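Local coordinates for prolyl oligopeptidase (Galerina marginata, PDB 5N4B), which cleaves peptide bonds after proline and closes peptides into macrocycles as a serine peptidase in the biosynthesis of the amanitin toxins, at residues 78-83 with 508-513; 456-461 with 479-484; 596-601 with 720-725. The protein carries 1 engineered substitution. All coordinates share one frame; numbering follows the deposited sequence.

Contact 1 of 3, residues 78-83 with 508-513; sequences ASRNYA and FSPIIL
A helix-to-helix junction between the lead-in to the propeller and the hydrolase part of the chain forms this contact: the C-terminal turn of helix 68-80, which precedes the first propeller strands, meets the first turn of helix 510-519 of the alpha/beta-hydrolase fold. Pro510 is the centre of the buried patch. Its CB lies 3.3 Å from the carbonyl oxygen Ser79 O, and the same oxygen lies in plane at the edge of the Tyr82 ring. No hydrogen bond crosses between the segments. Ser79 OG takes the crowded position between backbone N and carbonyl carbon (chi1 83°), which brings it against the start of the second helix, 3.7 Å from Ile511 CG1; its hydrogen bond goes back to Phe76 O in its own helix. Tyr82 also has its ring in the crowded position (chi1 58°). The ring crosses Pro510 at about a right angle, with CE1 4.0 Å from Pro510 CG near the ring plane. Its hydroxyl runs on to meet the Phe508 ring tip to tip, Tyr82 OH coming to the ring edge 3.6 Å from Phe508 CE2. Arg80 bends at chi2 and chi3, and its aliphatic part crosses both helix residues obliquely, CG at 4.0 Å from Ile511 CG1 and CD against Pro510 CG. Ser509 stays out of this interface. As the N-cap of helix 510-519, its OG accepts a nearly straight bond from Ile512 N (3.1 Å, 170°), a capping bond that closes the first turn of the helix carrying Pro510 and Ile511. Around the junction, Arg80 packs on the backbone of the bound peptide and on Thr705, Ile511 reaches Ala712 and Trp716 of helix 705-722, and the Tyr82 ring makes a cation-pi contact with Lys84 of strand 84-90.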
loop_
_atom_site.group_PDB
_atom_site.type_symbol
_atom_site.label_atom_id
_atom_site.label_comp_id
_atom_site.label_asym_id
_atom_site.label_seq_id
_atom_site.Cartn_x
_atom_site.Cartn_y
_atom_site.Cartn_z
ATOM N N ALA A 78 21.367 11.107 4.281
ATOM C CA ALA A 78 22.387 10.161 4.736
ATOM C C ALA A 78 21.756 8.886 5.270
ATOM O O ALA A 78 22.258 7.786 5.031
ATOM C CB ALA A 78 23.288 10.824 5.767
ATOM N N SER A 79 20.652 9.021 5.992
ATOM C CA SER A 79 20.004 7.846 6.569
ATOM C C SER A 79 19.464 6.903 5.507
ATOM O O SER A 79 19.338 5.708 5.774
ATOM C CB SER A 79 18.903 8.259 7.551
ATOM O OG SER A 79 17.689 8.550 6.924
ATOM N N ARG A 80 19.140 7.394 4.328
ATOM C CA ARG A 80 18.639 6.583 3.213
ATOM C C ARG A 80 19.766 6.029 2.352
ATOM O O ARG A 80 19.525 5.161 1.528
ATOM C CB ARG A 80 17.699 7.429 2.342
ATOM C CG ARG A 80 16.405 7.805 3.011
ATOM C CD ARG A 80 15.304 6.858 2.774
ATOM N NE ARG A 80 15.009 6.699 1.343
ATOM C CZ ARG A 80 13.797 6.753 0.809
ATOM N NH1 ARG A 80 13.672 6.601 -0.494
ATOM N NH2 ARG A 80 12.721 6.922 1.581
ATOM N N ASN A 81 20.992 6.497 2.540
ATOM C CA ASN A 81 22.080 6.192 1.603
ATOM C C ASN A 81 22.801 4.915 2.021
ATOM O O ASN A 81 23.940 4.916 2.510
ATOM C CB ASN A 81 23.031 7.371 1.545
ATOM C CG ASN A 81 23.985 7.281 0.379
ATOM O OD1 ASN A 81 23.785 6.499 -0.531
ATOM N ND2 ASN A 81 25.010 8.104 0.399
ATOM N N TYR A 82 22.099 3.795 1.774
ATOM C CA TYR A 82 22.673 2.469 2.002
ATOM C C TYR A 82 22.103 1.522 0.953
ATOM O O TYR A 82 20.970 1.702 0.493
ATOM C CB TYR A 82 22.393 1.905 3.420
ATOM C CG TYR A 82 20.942 1.786 3.784
ATOM C CD1 TYR A 82 20.282 2.828 4.428
ATOM C CD2 TYR A 82 20.224 0.628 3.519
ATOM C CE1 TYR A 82 18.964 2.737 4.781
ATOM C CE2 TYR A 82 18.868 0.549 3.876
ATOM C CZ TYR A 82 18.261 1.582 4.509
ATOM O OH TYR A 82 16.938 1.426 4.865
ATOM N N ALA A 83 22.894 0.521 0.578
ATOM C CA ALA A 83 22.498 -0.437 -0.441
ATOM C C ALA A 83 21.290 -1.234 0.011
ATOM O O ALA A 83 21.154 -1.610 1.175
ATOM C CB ALA A 83 23.658 -1.402 -0.684
ATOM N N PHE A 508 10.375 -0.664 8.650
ATOM C CA PHE A 508 11.643 0.038 8.885
ATOM C C PHE A 508 11.667 1.355 8.108
ATOM O O PHE A 508 11.491 1.359 6.881
ATOM C CB PHE A 508 12.846 -0.792 8.462
ATOM C CG PHE A 508 14.131 -0.181 8.861
ATOM C CD1 PHE A 508 14.571 -0.257 10.165
ATOM C CD2 PHE A 508 14.932 0.464 7.920
ATOM C CE1 PHE A 508 15.770 0.340 10.538
ATOM C CE2 PHE A 508 16.107 1.066 8.305
ATOM C CZ PHE A 508 16.519 1.001 9.575
ATOM N N SER A 509 11.902 2.456 8.812
ATOM C CA SER A 509 12.069 3.758 8.187
ATOM C C SER A 509 13.300 4.439 8.761
ATOM O O SER A 509 13.269 4.870 9.927
ATOM C CB SER A 509 10.859 4.625 8.470
ATOM O OG SER A 509 11.152 5.974 8.022
ATOM N N PRO A 510 14.396 4.567 8.010
ATOM C CA PRO A 510 15.569 5.253 8.557
ATOM C C PRO A 510 15.297 6.712 8.810
ATOM O O PRO A 510 15.904 7.265 9.722
ATOM C CB PRO A 510 16.657 5.037 7.485
ATOM C CG PRO A 510 15.842 4.812 6.215
ATOM C CD PRO A 510 14.628 4.017 6.668
ATOM N N ILE A 511 14.401 7.342 8.057
ATOM C CA ILE A 511 14.095 8.742 8.328
ATOM C C ILE A 511 13.404 8.885 9.677
ATOM O O ILE A 511 13.725 9.791 10.459
ATOM C CB ILE A 511 13.283 9.328 7.167
ATOM C CG1 ILE A 511 14.232 9.501 5.940
ATOM C CG2 ILE A 511 12.556 10.612 7.581
ATOM C CD1 ILE A 511 13.631 10.191 4.740
ATOM N N ILE A 512 12.388 8.056 9.952
ATOM C CA ILE A 512 11.725 8.146 11.244
ATOM C C ILE A 512 12.729 7.916 12.359
ATOM O O ILE A 512 12.761 8.684 13.330
ATOM C CB ILE A 512 10.513 7.209 11.329
ATOM C CG1 ILE A 512 9.449 7.728 10.358
ATOM C CG2 ILE A 512 9.983 7.174 12.753
ATOM C CD1 ILE A 512 8.236 6.824 10.132
ATOM N N LEU A 513 13.557 6.872 12.274
ATOM C CA LEU A 513 14.518 6.644 13.354
ATOM C C LEU A 513 15.463 7.824 13.522
ATOM O O LEU A 513 15.825 8.186 14.635
ATOM C CB LEU A 513 15.310 5.344 13.131
ATOM C CG LEU A 513 14.448 4.075 13.117
ATOM C CD1 LEU A 513 15.351 2.874 12.964
ATOM C CD2 LEU A 513 13.549 3.922 14.344
#

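Contact 2 of 3, residues 456-461 with 479-484; sequences PDDFES and VRHKST
Two antiparallel strands carry this contact, tight in the paired backbone and in two side-chain pairs, one on each face, and looser around Lys482 and Asp458. Glu460 and Arg480 are a hydrogen-bonded pair, joined by Glu460 N to Arg480 O at 2.9 Å and by Arg480 N to Glu460 O. Phe459 turns a ring face to the edge of His481, an edge-to-face pair with centroids 5.2 Å apart and planes at 84°; Leu513 and Gln517 of helix 510-519 pack on Phe459 as well. On the other face Arg480, its CG in the crowded position between N and carbonyl carbon (chi1 63°), runs beside the extended Glu460. In a side-on salt bridge its NE (2.9 Å) and NH2 (3.1 Å) both grip Glu460 OE2, which lies near the guanidinium plane, while NH1 bonds Thr484 O. Ser461 sits at the rim. On the loose side, Lys482 N still bonds Asp458 O at 2.8 Å, but the exposed side chain stretches out until NZ hydrogen-bonds Asp457 O. One water bonds Phe459 O and, weakly, NZ; another links His481 NE2 and, weakly, Asp458 OD2. The whole is the open end of a beta hairpin, strands 459-467 and 473-481, at one margin of the eight-stranded hydrolase sheet.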
loop_
_atom_site.group_PDB
_atom_site.type_symbol
_atom_site.label_atom_id
_atom_site.label_comp_id
_atom_site.label_asym_id
_atom_site.label_seq_id
_atom_site.Cartn_x
_atom_site.Cartn_y
_atom_site.Cartn_z
ATOM N N PRO A 456 20.648 0.322 14.281
ATOM C CA PRO A 456 19.319 -0.121 14.675
ATOM C C PRO A 456 19.216 -0.613 16.100
ATOM O O PRO A 456 18.138 -0.543 16.692
ATOM C CB PRO A 456 19.017 -1.222 13.665
ATOM C CG PRO A 456 19.835 -0.914 12.493
ATOM C CD PRO A 456 21.105 -0.327 13.043
ATOM N N ASP A 457 20.305 -1.111 16.674
ATOM C CA ASP A 457 20.322 -1.582 18.047
ATOM C C ASP A 457 20.109 -0.469 19.058
ATOM O O ASP A 457 19.835 -0.765 20.224
ATOM C CB ASP A 457 21.659 -2.245 18.402
ATOM C CG ASP A 457 21.885 -3.558 17.664
ATOM O OD1 ASP A 457 20.915 -4.135 17.110
ATOM O OD2 ASP A 457 23.062 -3.996 17.623
ATOM N N ASP A 458 20.203 0.790 18.639
ATOM C CA ASP A 458 19.957 1.928 19.508
ATOM C C ASP A 458 18.466 2.205 19.731
ATOM O O ASP A 458 18.137 3.134 20.496
ATOM C CB ASP A 458 20.575 3.220 18.942
ATOM C CG ASP A 458 22.070 3.243 18.939
ATOM O OD1 ASP A 458 22.689 2.454 19.663
ATOM O OD2 ASP A 458 22.665 4.088 18.206
ATOM N N PHE A 459 17.597 1.462 19.065
ATOM C CA PHE A 459 16.171 1.728 19.077
ATOM C C PHE A 459 15.424 0.526 19.620
ATOM O O PHE A 459 15.763 -0.616 19.329
ATOM C CB PHE A 459 15.690 2.104 17.682
ATOM C CG PHE A 459 16.394 3.334 17.111
ATOM C CD1 PHE A 459 17.611 3.191 16.454
ATOM C CD2 PHE A 459 15.893 4.628 17.304
ATOM C CE1 PHE A 459 18.291 4.283 15.938
ATOM C CE2 PHE A 459 16.568 5.727 16.776
ATOM C CZ PHE A 459 17.751 5.561 16.117
ATOM N N GLU A 460 14.366 0.827 20.330
ATOM C CA GLU A 460 13.503 -0.166 20.958
ATOM C C GLU A 460 12.073 0.049 20.506
ATOM O O GLU A 460 11.588 1.185 20.439
ATOM C CB GLU A 460 13.513 -0.004 22.472
ATOM C CG GLU A 460 12.594 -0.917 23.247
ATOM C CD GLU A 460 12.317 -0.399 24.629
ATOM O OE1 GLU A 460 12.755 -1.097 25.574
ATOM O OE2 GLU A 460 11.589 0.636 24.791
ATOM N N SER A 461 11.389 -1.041 20.225
ATOM C CA SER A 461 9.955 -1.001 20.044
ATOM C C SER A 461 9.302 -1.873 21.089
ATOM O O SER A 461 9.798 -2.968 21.427
ATOM C CB SER A 461 9.493 -1.400 18.659
ATOM O OG SER A 461 9.690 -2.767 18.448
ATOM N N VAL A 479 7.934 3.316 19.529
ATOM C CA VAL A 479 9.332 3.213 19.128
ATOM C C VAL A 479 10.091 4.400 19.692
ATOM O O VAL A 479 9.620 5.546 19.606
ATOM C CB VAL A 479 9.498 3.158 17.596
ATOM C CG1 VAL A 479 10.946 2.895 17.234
ATOM C CG2 VAL A 479 8.581 2.095 17.012
ATOM N N ARG A 480 11.300 4.136 20.221
ATOM C CA ARG A 480 12.138 5.212 20.761
ATOM C C ARG A 480 13.612 4.891 20.550
ATOM O O ARG A 480 14.010 3.730 20.439
ATOM C CB ARG A 480 11.866 5.441 22.246
ATOM C CG ARG A 480 12.202 4.241 23.137
ATOM C CD ARG A 480 12.270 4.575 24.590
ATOM N NE ARG A 480 12.250 3.359 25.376
ATOM C CZ ARG A 480 12.166 3.378 26.699
ATOM N NH1 ARG A 480 12.175 4.534 27.353
ATOM N NH2 ARG A 480 12.092 2.245 27.365
ATOM N N HIS A 481 14.397 5.944 20.458
ATOM C CA HIS A 481 15.821 5.791 20.723
ATOM C C HIS A 481 15.951 5.460 22.212
ATOM O O HIS A 481 15.258 6.046 23.037
ATOM C CB HIS A 481 16.557 7.077 20.398
ATOM C CG HIS A 481 18.038 6.969 20.520
ATOM N ND1 HIS A 481 18.682 7.246 21.710
ATOM C CD2 HIS A 481 18.999 6.622 19.636
ATOM C CE1 HIS A 481 19.983 7.054 21.554
ATOM N NE2 HIS A 481 20.202 6.668 20.308
ATOM N N LYS A 482 16.842 4.531 22.551
ATOM C CA LYS A 482 16.843 3.987 23.914
ATOM C C LYS A 482 17.288 4.985 24.971
ATOM O O LYS A 482 17.084 4.703 26.165
ATOM C CB LYS A 482 17.614 2.664 23.970
ATOM C CG LYS A 482 16.986 1.525 23.228
ATOM C CD LYS A 482 17.966 0.321 23.170
ATOM C CE LYS A 482 17.411 -0.847 22.466
ATOM N NZ LYS A 482 18.462 -1.903 22.496
ATOM N N SER A 483 17.854 6.120 24.604
ATOM C CA SER A 483 18.177 7.166 25.572
ATOM C C SER A 483 16.957 7.977 25.966
ATOM O O SER A 483 17.010 8.744 26.939
ATOM C CB SER A 483 19.247 8.119 25.019
ATOM O OG SER A 483 18.783 8.879 23.904
ATOM N N THR A 484 15.852 7.840 25.252
ATOM C CA THR A 484 14.683 8.651 25.538
ATOM C C THR A 484 13.863 8.028 26.671
ATOM O O THR A 484 13.575 6.824 26.665
ATOM C CB THR A 484 13.850 8.738 24.261
ATOM O OG1 THR A 484 14.610 9.452 23.289
ATOM C CG2 THR A 484 12.503 9.431 24.482
HETATM O O HOH W 1 23.048 6.236 19.807
HETATM O O HOH W 2 16.899 -2.898 20.068
#

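Contact 3 of 3, residues 596-601 with 720-725; sequences FGAAVP and ARALGL
Leu723, next to the end of helix 705-722, sends its side chain to Gly597 and Ala598. From CB the chain leaves with CG anti to the carbonyl carbon (chi1 -56°), and neither CB nor CG comes close to segment 596-601. Beyond CG, chi2 of -174° sets the branches apart: CD1, anti to CA, makes no close approach to this segment, whereas CD2 presses on the Gly597 backbone, 3.5 Å from Gly597 C and 3.6 Å from Gly597 CA. The same methyl, Leu723 CD2, continues to Ala598 CB at 4.2 Å. A CB on Gly597 would point at this methyl and clash with it, so the bare glycine backbone is what admits Leu723 so closely. Beside it, Ala722 CB meets Ala598 CB methyl to methyl at 4.0 Å and lies 3.9 Å from Gly597 O. The helix stops here in a Schellman motif: Gly724 has positive phi (74°), Leu725 N bonds Ala720 O at 2.8 Å, and Gly724 N bonds Arg721 O. Leu723, just before Gly724, also packs on Ala573 of strand 572-577, the parallel neighbour of strand 598-602, and its O accepts from Lys571 NZ. The small residues are consistent with a close approach of the helix end to the sheet. With no hydrogen bond or charge pair between the segments, their adhesion is van der Waals packing of methyls on one another and on the glycine backbone, over a small interface.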
loop_
_atom_site.group_PDB
_atom_site.type_symbol
_atom_site.label_atom_id
_atom_site.label_comp_id
_atom_site.label_asym_id
_atom_site.label_seq_id
_atom_site.Cartn_x
_atom_site.Cartn_y
_atom_site.Cartn_z
ATOM N N PHE A 596 -3.756 17.625 19.831
ATOM C CA PHE A 596 -2.639 17.452 18.921
ATOM C C PHE A 596 -1.861 18.742 18.818
ATOM O O PHE A 596 -2.437 19.823 18.884
ATOM C CB PHE A 596 -3.173 17.102 17.542
ATOM C CG PHE A 596 -4.054 15.895 17.527
ATOM C CD1 PHE A 596 -3.518 14.658 17.804
ATOM C CD2 PHE A 596 -5.394 15.972 17.250
ATOM C CE1 PHE A 596 -4.305 13.521 17.821
ATOM C CE2 PHE A 596 -6.207 14.826 17.244
ATOM C CZ PHE A 596 -5.643 13.605 17.526
ATOM N N GLY A 597 -0.553 18.607 18.630
ATOM C CA GLY A 597 0.333 19.744 18.435
ATOM C C GLY A 597 0.653 20.023 16.985
ATOM O O GLY A 597 1.131 21.113 16.673
ATOM N N ALA A 598 0.410 19.064 16.090
ATOM C CA ALA A 598 0.656 19.258 14.673
ATOM C C ALA A 598 -0.067 18.160 13.919
ATOM O O ALA A 598 -0.303 17.074 14.451
ATOM C CB ALA A 598 2.127 19.211 14.294
ATOM N N ALA A 599 -0.366 18.441 12.654
ATOM C CA ALA A 599 -1.097 17.493 11.834
ATOM C C ALA A 599 -0.622 17.556 10.395
ATOM O O ALA A 599 -0.525 18.643 9.818
ATOM C CB ALA A 599 -2.603 17.779 11.901
ATOM N N VAL A 600 -0.343 16.392 9.805
ATOM C CA VAL A 600 0.140 16.286 8.412
ATOM C C VAL A 600 -0.693 15.223 7.698
ATOM O O VAL A 600 -0.333 14.031 7.704
ATOM C CB VAL A 600 1.652 16.040 8.303
ATOM C CG1 VAL A 600 2.021 15.927 6.816
ATOM C CG2 VAL A 600 2.378 17.163 8.955
ATOM N N PRO A 601 -1.846 15.593 7.109
ATOM C CA PRO A 601 -2.613 14.658 6.271
ATOM C C PRO A 601 -2.088 14.669 4.855
ATOM O O PRO A 601 -1.943 15.749 4.266
ATOM C CB PRO A 601 -4.037 15.206 6.363
ATOM C CG PRO A 601 -3.822 16.691 6.556
ATOM C CD PRO A 601 -2.522 16.895 7.261
ATOM N N ALA A 720 8.481 19.414 13.781
ATOM C CA ALA A 720 9.407 19.739 14.862
ATOM C C ALA A 720 9.253 21.181 15.317
ATOM O O ALA A 720 9.185 21.466 16.525
ATOM C CB ALA A 720 10.852 19.485 14.446
ATOM N N ARG A 721 9.168 22.105 14.372
ATOM C CA ARG A 721 9.004 23.518 14.740
ATOM C C ARG A 721 7.658 23.748 15.419
ATOM O O ARG A 721 7.585 24.456 16.431
ATOM C CB ARG A 721 9.154 24.415 13.513
ATOM C CG ARG A 721 8.854 25.844 13.868
ATOM C CD ARG A 721 9.575 26.846 13.038
ATOM N NE ARG A 721 11.002 26.828 13.348
ATOM C CZ ARG A 721 11.825 27.784 12.957
ATOM N NH1 ARG A 721 13.124 27.710 13.235
ATOM N NH2 ARG A 721 11.336 28.805 12.267
ATOM N N ALA A 722 6.598 23.145 14.895
ATOM C CA ALA A 722 5.292 23.325 15.527
ATOM C C ALA A 722 5.280 22.831 16.954
ATOM O O ALA A 722 4.514 23.357 17.760
ATOM C CB ALA A 722 4.214 22.572 14.776
ATOM N N LEU A 723 6.040 21.778 17.276
ATOM C CA LEU A 723 6.116 21.254 18.648
ATOM C C LEU A 723 7.207 21.914 19.465
ATOM O O LEU A 723 7.379 21.558 20.640
ATOM C CB LEU A 723 6.349 19.731 18.588
ATOM C CG LEU A 723 5.303 18.915 17.784
ATOM C CD1 LEU A 723 5.574 17.426 17.921
ATOM C CD2 LEU A 723 3.846 19.281 18.138
ATOM N N GLY A 724 7.910 22.886 18.909
ATOM C CA GLY A 724 8.936 23.623 19.631
ATOM C C GLY A 724 10.209 22.841 19.857
ATOM O O GLY A 724 10.954 23.148 20.796
ATOM N N LEU A 725 10.506 21.853 19.016
ATOM C CA LEU A 725 11.710 21.060 19.177
ATOM C C LEU A 725 12.891 21.722 18.507
ATOM O O LEU A 725 12.784 22.237 17.388
ATOM C CB LEU A 725 11.516 19.680 18.576
ATOM C CG LEU A 725 10.262 18.920 18.996
ATOM C CD1 LEU A 725 10.160 17.609 18.276
ATOM C CD2 LEU A 725 10.233 18.727 20.513
#

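In the fold
Contacts 1 and 2 are neighbours, their centres 15 Å apart, and helix 510-519 joins them: its first turn packs in contact 1, while Leu513 O lies 3.3 Å from Phe459 CE2 and Leu513 CD2 touches Val479 CG1 in contact 2. Contact 3 stands apart, about 22 Å from contact 1 and 21 Å from contact 2 between centres. Helix 705-722 nevertheless links it to contact 1, since Ile511 packs on this helix, whose end forms contact 3. Contacts 2 and 3 belong to the same eight-stranded sheet. All three lie away from the charge relay residues Asp662, His699 and the engineered Ala578; the bound peptide touches contact 1, at Arg80.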